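Local coordinates for particle-associated glycoside hydrolase (Acinetobacter phage Fri1, PDB 6C72), which degrades the capsular polysaccharide of Acinetobacter baumannii as a tailspike depolymerase, probably by cleaving glycosidic bonds to clear the phage's way to the host cell, at residues Ser216-Ile225 against Gly238-Lys249; Glu501-Ser509 against Ser585-Leu596. All blocks are in the same frame, centred on the assembly; numbering follows the deposited sequence.

Contact 1: residues Ser216-Ile225 against Gly238-Lys249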
# COMPACT_ATOMS: atom_id res chain seq x y z
N SER A 216 2.45 -28.50 32.64
CA SER A 216 2.81 -27.14 32.26
C SER A 216 3.57 -27.17 30.94
O SER A 216 4.64 -27.79 30.84
CB SER A 216 3.65 -26.49 33.36
OG SER A 216 3.94 -25.15 33.04
N ASN A 217 3.01 -26.51 29.93
CA ASN A 217 3.59 -26.56 28.59
C ASN A 217 4.69 -25.52 28.43
O ASN A 217 4.94 -24.68 29.30
CB ASN A 217 2.51 -26.35 27.53
CG ASN A 217 1.81 -27.64 27.16
OD1 ASN A 217 2.04 -28.67 27.78
ND2 ASN A 217 0.96 -27.59 26.14
N CYS A 218 5.36 -25.59 27.29
CA CYS A 218 6.42 -24.65 26.99
C CYS A 218 5.85 -23.25 26.81
O CYS A 218 4.78 -23.06 26.23
CB CYS A 218 7.16 -25.09 25.74
SG CYS A 218 8.54 -24.02 25.39
N GLY A 219 6.57 -22.25 27.33
CA GLY A 219 6.12 -20.88 27.27
C GLY A 219 5.89 -20.35 25.86
O GLY A 219 4.78 -19.95 25.52
N PHE A 220 6.94 -20.35 25.05
CA PHE A 220 6.89 -19.77 23.72
C PHE A 220 7.29 -20.80 22.67
O PHE A 220 8.16 -21.65 22.90
CB PHE A 220 7.85 -18.58 23.59
CG PHE A 220 7.61 -17.48 24.59
CD1 PHE A 220 6.43 -16.73 24.56
CD2 PHE A 220 8.58 -17.19 25.56
CE1 PHE A 220 6.22 -15.71 25.48
CE2 PHE A 220 8.37 -16.17 26.47
CZ PHE A 220 7.19 -15.42 26.43
N GLY A 221 6.65 -20.70 21.50
CA GLY A 221 7.17 -21.36 20.33
C GLY A 221 8.37 -20.62 19.79
O GLY A 221 9.52 -21.03 19.99
N ILE A 222 8.13 -19.50 19.11
CA ILE A 222 9.18 -18.63 18.60
C ILE A 222 9.19 -17.37 19.46
O ILE A 222 8.17 -16.68 19.58
CB ILE A 222 8.97 -18.26 17.12
CG1 ILE A 222 8.73 -19.51 16.28
CG2 ILE A 222 10.17 -17.47 16.60
CD1 ILE A 222 8.29 -19.21 14.86
N LYS A 223 10.33 -17.12 20.10
CA LYS A 223 10.59 -15.88 20.82
C LYS A 223 11.67 -15.12 20.06
O LYS A 223 12.79 -15.62 19.91
CB LYS A 223 11.03 -16.15 22.27
CG LYS A 223 11.40 -14.90 23.03
CD LYS A 223 11.79 -15.13 24.50
CE LYS A 223 12.16 -13.78 25.12
NZ LYS A 223 12.67 -13.82 26.53
N ILE A 224 11.33 -13.93 19.57
CA ILE A 224 12.21 -13.17 18.69
C ILE A 224 12.73 -11.95 19.44
O ILE A 224 11.95 -11.09 19.86
CB ILE A 224 11.50 -12.76 17.40
CG1 ILE A 224 11.05 -14.01 16.62
CG2 ILE A 224 12.42 -11.92 16.55
CD1 ILE A 224 10.24 -13.66 15.35
N ILE A 225 14.04 -11.89 19.62
CA ILE A 225 14.73 -10.68 20.05
C ILE A 225 15.57 -10.09 18.92
O ILE A 225 15.80 -8.87 18.92
CB ILE A 225 15.62 -10.93 21.28
CG1 ILE A 225 14.92 -11.84 22.29
CG2 ILE A 225 16.05 -9.62 21.97
CD1 ILE A 225 15.82 -12.19 23.46
N GLY A 238 -0.61 -25.12 21.33
CA GLY A 238 -0.53 -25.66 22.67
C GLY A 238 0.43 -24.96 23.62
O GLY A 238 0.70 -25.50 24.70
N PHE A 239 0.94 -23.78 23.27
CA PHE A 239 1.95 -23.15 24.11
C PHE A 239 1.33 -22.46 25.32
O PHE A 239 0.19 -21.99 25.30
CB PHE A 239 2.81 -22.19 23.28
CG PHE A 239 3.76 -22.92 22.38
CD1 PHE A 239 5.01 -23.32 22.85
CD2 PHE A 239 3.37 -23.33 21.11
CE1 PHE A 239 5.88 -24.05 22.04
CE2 PHE A 239 4.23 -24.05 20.30
CZ PHE A 239 5.49 -24.41 20.76
N ARG A 240 2.10 -22.44 26.41
CA ARG A 240 1.61 -21.92 27.68
C ARG A 240 1.41 -20.41 27.63
O ARG A 240 0.52 -19.88 28.30
CB ARG A 240 2.58 -22.32 28.80
CG ARG A 240 2.19 -21.87 30.20
CD ARG A 240 3.15 -22.40 31.26
NE ARG A 240 4.56 -22.23 30.89
CZ ARG A 240 5.29 -21.15 31.17
NH1 ARG A 240 4.77 -20.12 31.81
NH2 ARG A 240 6.57 -21.11 30.79
N LEU A 241 2.22 -19.71 26.85
CA LEU A 241 2.06 -18.27 26.71
C LEU A 241 1.63 -17.95 25.28
O LEU A 241 0.44 -17.75 25.02
CB LEU A 241 3.36 -17.53 27.08
CG LEU A 241 3.81 -17.78 28.52
CD1 LEU A 241 5.11 -17.06 28.81
CD2 LEU A 241 2.75 -17.37 29.52
N GLU A 242 2.58 -17.95 24.34
CA GLU A 242 2.29 -17.61 22.95
C GLU A 242 3.03 -18.55 22.01
O GLU A 242 4.14 -19.01 22.29
CB GLU A 242 2.70 -16.16 22.62
CG GLU A 242 1.74 -15.10 23.12
CD GLU A 242 2.08 -14.65 24.53
OE1 GLU A 242 3.26 -14.76 24.94
OE2 GLU A 242 1.16 -14.18 25.24
N GLY A 243 2.40 -18.82 20.87
CA GLY A 243 3.12 -19.50 19.81
C GLY A 243 4.25 -18.65 19.24
O GLY A 243 5.31 -19.17 18.89
N LEU A 244 4.03 -17.34 19.15
CA LEU A 244 5.01 -16.38 18.65
C LEU A 244 5.04 -15.19 19.60
O LEU A 244 3.99 -14.68 20.00
CB LEU A 244 4.64 -15.92 17.23
CG LEU A 244 5.38 -14.72 16.65
CD1 LEU A 244 6.86 -14.98 16.42
CD2 LEU A 244 4.70 -14.22 15.37
N TYR A 245 6.25 -14.75 19.96
CA TYR A 245 6.45 -13.66 20.90
C TYR A 245 7.66 -12.85 20.44
O TYR A 245 8.75 -13.40 20.30
CB TYR A 245 6.65 -14.20 22.31
CG TYR A 245 6.83 -13.17 23.41
CD1 TYR A 245 5.73 -12.70 24.12
CD2 TYR A 245 8.09 -12.72 23.77
CE1 TYR A 245 5.88 -11.78 25.14
CE2 TYR A 245 8.25 -11.80 24.80
CZ TYR A 245 7.14 -11.33 25.48
OH TYR A 245 7.29 -10.42 26.50
N ILE A 246 7.46 -11.57 20.18
CA ILE A 246 8.52 -10.74 19.60
C ILE A 246 8.81 -9.59 20.56
O ILE A 246 7.98 -8.68 20.73
CB ILE A 246 8.13 -10.22 18.22
CG1 ILE A 246 7.64 -11.39 17.34
CG2 ILE A 246 9.30 -9.46 17.63
CD1 ILE A 246 7.42 -11.03 15.89
N ARG A 247 10.01 -9.59 21.13
CA ARG A 247 10.39 -8.52 22.04
C ARG A 247 11.89 -8.29 21.90
O ARG A 247 12.69 -9.10 22.37
CB ARG A 247 10.02 -8.87 23.48
CG ARG A 247 10.25 -7.74 24.44
CD ARG A 247 10.05 -8.12 25.88
NE ARG A 247 10.08 -6.90 26.66
CZ ARG A 247 10.29 -6.83 27.97
NH1 ARG A 247 10.51 -7.94 28.66
NH2 ARG A 247 10.30 -5.64 28.58
N GLY A 248 12.27 -7.17 21.29
CA GLY A 248 13.67 -6.81 21.19
C GLY A 248 14.19 -6.15 22.46
O GLY A 248 13.53 -6.14 23.51
N LYS A 249 15.39 -5.58 22.35
CA LYS A 249 16.01 -4.88 23.46
C LYS A 249 16.45 -3.49 23.01
O LYS A 249 16.58 -3.21 21.82
CB LYS A 249 17.21 -5.65 24.02
CG LYS A 249 16.86 -6.99 24.59
CD LYS A 249 18.08 -7.68 25.18
CE LYS A 249 17.75 -9.08 25.68
NZ LYS A 249 18.92 -9.72 26.31
O HOH W 1 16.55 -6.21 19.93

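Contact 2: residues Glu501-Ser509 against Ser585-Leu596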
# COMPACT_ATOMS: atom_id res chain seq x y z
N GLU A 501 -15.64 55.95 18.06
CA GLU A 501 -15.57 55.55 16.66
C GLU A 501 -15.46 54.03 16.56
O GLU A 501 -14.59 53.43 17.18
CB GLU A 501 -14.36 56.21 15.99
CG GLU A 501 -14.46 57.71 15.77
CD GLU A 501 -13.19 58.31 15.15
OE1 GLU A 501 -12.11 57.70 15.31
OE2 GLU A 501 -13.27 59.38 14.49
N VAL A 502 -16.35 53.41 15.78
CA VAL A 502 -16.36 51.95 15.69
C VAL A 502 -16.00 51.48 14.28
O VAL A 502 -15.35 50.44 14.13
CB VAL A 502 -17.71 51.34 16.14
CG1 VAL A 502 -18.00 51.64 17.61
CG2 VAL A 502 -18.85 51.83 15.24
N LEU A 503 -16.40 52.22 13.24
CA LEU A 503 -16.14 51.73 11.88
C LEU A 503 -16.16 52.88 10.88
O LEU A 503 -16.66 53.96 11.15
CB LEU A 503 -17.15 50.66 11.45
CG LEU A 503 -18.63 51.06 11.38
CD1 LEU A 503 -19.01 51.66 10.04
CD2 LEU A 503 -19.51 49.85 11.67
N THR A 504 -15.61 52.59 9.70
CA THR A 504 -15.63 53.50 8.55
C THR A 504 -16.09 52.70 7.33
O THR A 504 -15.45 51.70 6.97
CB THR A 504 -14.25 54.10 8.31
OG1 THR A 504 -13.88 54.90 9.43
CG2 THR A 504 -14.24 54.97 7.07
N VAL A 505 -17.18 53.13 6.71
CA VAL A 505 -17.73 52.43 5.55
C VAL A 505 -16.90 52.81 4.32
O VAL A 505 -16.40 53.94 4.23
CB VAL A 505 -19.22 52.75 5.35
CG1 VAL A 505 -20.04 52.25 6.54
CG2 VAL A 505 -19.42 54.23 5.16
N PRO A 506 -16.74 51.91 3.36
CA PRO A 506 -15.93 52.22 2.18
C PRO A 506 -16.68 53.12 1.22
O PRO A 506 -17.89 53.32 1.32
CB PRO A 506 -15.67 50.84 1.56
CG PRO A 506 -16.83 50.03 1.98
CD PRO A 506 -17.25 50.52 3.33
N LEU A 507 -15.93 53.66 0.26
CA LEU A 507 -16.55 54.41 -0.83
C LEU A 507 -17.24 53.46 -1.80
O LEU A 507 -17.17 52.23 -1.66
CB LEU A 507 -15.49 55.24 -1.56
CG LEU A 507 -14.95 56.44 -0.78
CD1 LEU A 507 -13.68 56.96 -1.43
CD2 LEU A 507 -16.01 57.52 -0.73
N ARG A 508 -17.93 54.04 -2.78
CA ARG A 508 -18.52 53.28 -3.89
C ARG A 508 -19.34 52.09 -3.39
O ARG A 508 -19.21 50.97 -3.88
CB ARG A 508 -17.45 52.79 -4.86
CG ARG A 508 -16.41 53.82 -5.26
CD ARG A 508 -15.45 53.18 -6.23
NE ARG A 508 -14.36 54.06 -6.64
CZ ARG A 508 -13.45 53.72 -7.55
NH1 ARG A 508 -13.51 52.53 -8.14
NH2 ARG A 508 -12.49 54.57 -7.87
N SER A 509 -20.15 52.32 -2.36
CA SER A 509 -20.83 51.19 -1.75
C SER A 509 -22.06 51.71 -1.02
O SER A 509 -22.14 52.89 -0.68
CB SER A 509 -19.93 50.42 -0.77
OG SER A 509 -19.54 51.20 0.36
N SER A 585 -21.38 46.38 -3.00
CA SER A 585 -20.35 47.08 -3.77
C SER A 585 -20.20 46.43 -5.13
O SER A 585 -20.68 45.32 -5.37
CB SER A 585 -19.02 47.09 -3.03
OG SER A 585 -18.48 45.78 -2.97
N ALA A 586 -19.49 47.11 -6.02
CA ALA A 586 -19.20 46.58 -7.35
C ALA A 586 -17.85 45.90 -7.44
O ALA A 586 -17.56 45.24 -8.45
CB ALA A 586 -19.27 47.70 -8.40
N LEU A 587 -16.99 46.07 -6.44
CA LEU A 587 -15.65 45.53 -6.44
C LEU A 587 -15.33 45.02 -5.05
O LEU A 587 -15.84 45.57 -4.06
CB LEU A 587 -14.58 46.55 -6.84
CG LEU A 587 -14.49 46.97 -8.30
CD1 LEU A 587 -13.47 48.10 -8.41
CD2 LEU A 587 -14.14 45.78 -9.20
N PRO A 588 -14.53 43.97 -4.94
CA PRO A 588 -14.12 43.51 -3.61
C PRO A 588 -13.37 44.57 -2.82
O PRO A 588 -13.51 44.61 -1.59
CB PRO A 588 -13.22 42.30 -3.92
CG PRO A 588 -13.61 41.88 -5.31
CD PRO A 588 -13.99 43.13 -6.02
N GLN A 589 -12.64 45.46 -3.48
CA GLN A 589 -11.87 46.48 -2.77
C GLN A 589 -12.77 47.41 -1.97
O GLN A 589 -12.29 48.07 -1.05
CB GLN A 589 -11.00 47.28 -3.74
CG GLN A 589 -10.06 46.42 -4.58
CD GLN A 589 -10.74 45.83 -5.82
OE1 GLN A 589 -11.43 46.53 -6.55
NE2 GLN A 589 -10.57 44.53 -6.04
N TYR A 590 -14.05 47.48 -2.29
CA TYR A 590 -14.97 48.36 -1.58
C TYR A 590 -16.05 47.57 -0.86
O TYR A 590 -17.16 48.06 -0.66
CB TYR A 590 -15.59 49.38 -2.54
CG TYR A 590 -14.54 50.22 -3.23
CD1 TYR A 590 -14.03 51.36 -2.62
CD2 TYR A 590 -14.05 49.86 -4.48
CE1 TYR A 590 -13.06 52.12 -3.24
CE2 TYR A 590 -13.09 50.62 -5.11
CZ TYR A 590 -12.60 51.75 -4.48
OH TYR A 590 -11.64 52.50 -5.10
N SER A 591 -15.71 46.35 -0.45
CA SER A 591 -16.70 45.41 0.07
C SER A 591 -16.67 45.26 1.58
O SER A 591 -17.54 44.58 2.14
CB SER A 591 -16.51 44.04 -0.59
OG SER A 591 -15.27 43.48 -0.19
N LYS A 592 -15.72 45.90 2.27
CA LYS A 592 -15.57 45.69 3.70
C LYS A 592 -15.34 47.01 4.42
O LYS A 592 -14.59 47.87 3.93
CB LYS A 592 -14.41 44.73 4.01
CG LYS A 592 -14.74 43.24 3.86
CD LYS A 592 -13.49 42.41 3.57
CE LYS A 592 -12.44 42.51 4.71
NZ LYS A 592 -12.78 41.85 6.04
N VAL A 593 -15.96 47.15 5.59
CA VAL A 593 -15.74 48.32 6.42
C VAL A 593 -14.38 48.21 7.10
O VAL A 593 -13.78 47.13 7.17
CB VAL A 593 -16.84 48.48 7.47
CG1 VAL A 593 -18.20 48.38 6.84
CG2 VAL A 593 -16.66 47.44 8.58
N THR A 594 -13.90 49.33 7.62
CA THR A 594 -12.71 49.35 8.47
C THR A 594 -13.19 49.42 9.91
O THR A 594 -13.81 50.40 10.31
CB THR A 594 -11.80 50.53 8.15
OG1 THR A 594 -11.41 50.48 6.77
CG2 THR A 594 -10.56 50.45 9.03
N TRP A 595 -12.92 48.36 10.67
CA TRP A 595 -13.25 48.34 12.08
C TRP A 595 -12.21 49.12 12.87
O TRP A 595 -11.00 48.99 12.63
CB TRP A 595 -13.31 46.90 12.60
CG TRP A 595 -14.41 46.10 11.96
CD1 TRP A 595 -14.26 45.15 11.00
CD2 TRP A 595 -15.81 46.20 12.23
NE1 TRP A 595 -15.49 44.63 10.66
CE2 TRP A 595 -16.46 45.25 11.40
CE3 TRP A 595 -16.58 46.97 13.10
CZ2 TRP A 595 -17.84 45.06 11.41
CZ3 TRP A 595 -17.95 46.79 13.11
CH2 TRP A 595 -18.57 45.84 12.26
N LEU A 596 -12.67 49.95 13.80
CA LEU A 596 -11.78 50.82 14.55
C LEU A 596 -11.62 50.35 16.00
O LEU A 596 -12.50 49.69 16.54
CB LEU A 596 -12.29 52.25 14.50
CG LEU A 596 -12.49 52.68 13.05
CD1 LEU A 596 -13.20 54.02 12.98
CD2 LEU A 596 -11.15 52.73 12.33
O HOH W 2 -17.84 49.43 -5.52

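Contact 1: residues Ser216-Ile225 against Gly238-Lys249
The carboxamide of Asn217 donates from ND2 to Gly238 O at 2.6 Å, and the bond is nearly straight (169°). It lies close to both the amide plane and the carbonyl plane. Just beyond, Arg240 NE meets Asn217 O at 2.9 Å, with the acceptor at the edge of the guanidinium. The same guanidinium lies with one face over Gly219 CA, and its NH2 goes on to Gly186 O. The two segments are adjacent coils of a right-handed parallel beta-helix, the fold common among phage tailspikes. Strands 222-224 and 244-247 run 10° from parallel. Their backbones exchange bonds in the parallel pattern, among them Ile224 N to Tyr245 O at 2.7 Å. Before the strands, Gly219 O receives two N-H groups, from Leu241 and Glu242.

On one side of the sheet Phe220 lies obliquely across Tyr245, with ring centroids 4.3 Å apart. Tyr245 CG is anti to its own N (chi1 -178°), which brings its ring under CE1 and CZ of Phe220. Glu242 OE1 approaches the rim of the Phe220 ring, 3.2 Å from CE1, with the carboxylate nearly coplanar with it. OE2 of this carboxylate is held by Arg269 and Asn270.

The other side is aliphatic. Ile222, Ile224, Leu244 and Ile246 form it, and Phe259 of strand 255-260 covers Ile224 and Leu244. Ile224 and Ile246 lie alongside each other, CD1 to CD1 at 3.9 Å. Where the chain turns a corner at Gly221, its CA sits over the Phe239 ring, 3.7 Å from the centroid, in a CH-pi contact.

Contact 2: residues Glu501-Ser509 against Ser585-Leu596
Tyr590, Leu596 and Arg508 lose the most surface here. Arg508 crosses one face of the Tyr590 ring. With its chain extended from CG to NE, Arg508 lays CD over the ring, 3.7 Å from the centroid, as a CH-pi contact. The guanidinium then continues past the rim at 21° to the ring plane. Tyr590 OH lies beneath its centre, 3.3 Å from Arg508 CZ. Asn538 holds Arg508 NE, which helps fix the group. Tyr590 CB also comes 3.4 Å from Leu507 O.

Leu596 closes the other end. Its N donates to Val502 O at 2.7 Å, from well above the carbonyl plane. Its CD1 lies against Thr504 OG1 at 3.7 Å, and that hydroxyl is hydrogen-bonded to Thr564. Between these ends, Thr504 and Thr594 form an antiparallel hydrogen-bonded pair. Leu503 and Trp595 run alongside on the opposite face, CD2 to CZ3 at 3.7 Å.

Val502 and Leu503 together face Leu565, a classic beta bulge. Strand 594-595 is the outermost strand within this chain of the antiparallel sheet that holds strand 500-504. Through Leu503 and Trp595 this sheet packs on Val581 of strand 576-585 in a second sheet, as in a beta-sandwich.

Overall arrangement
Contact 1 closes before contact 2 opens along the chain, and the two lie on opposite sides of its centre. Their centres are about 74 Å apart, and their nearest atoms about 56 Å. Contact 1 belongs to the long beta-helix, contact 2 to the C-terminal sheets. Both touch the second subunit. Lys249 NZ, salt-bridged to Glu194 of its own chain, also bonds to backbone oxygens of Ile163, Leu166 and Thr168 of the second subunit. Arg508 of contact 2 packs on Asp519 of that subunit, a zinc-binding residue. A bound zinc ion lies about 8 Å from the side chain of Asn217, too far to be its ligand. A bound zinc ion likewise lies about 9 Å from the side chain of Val502.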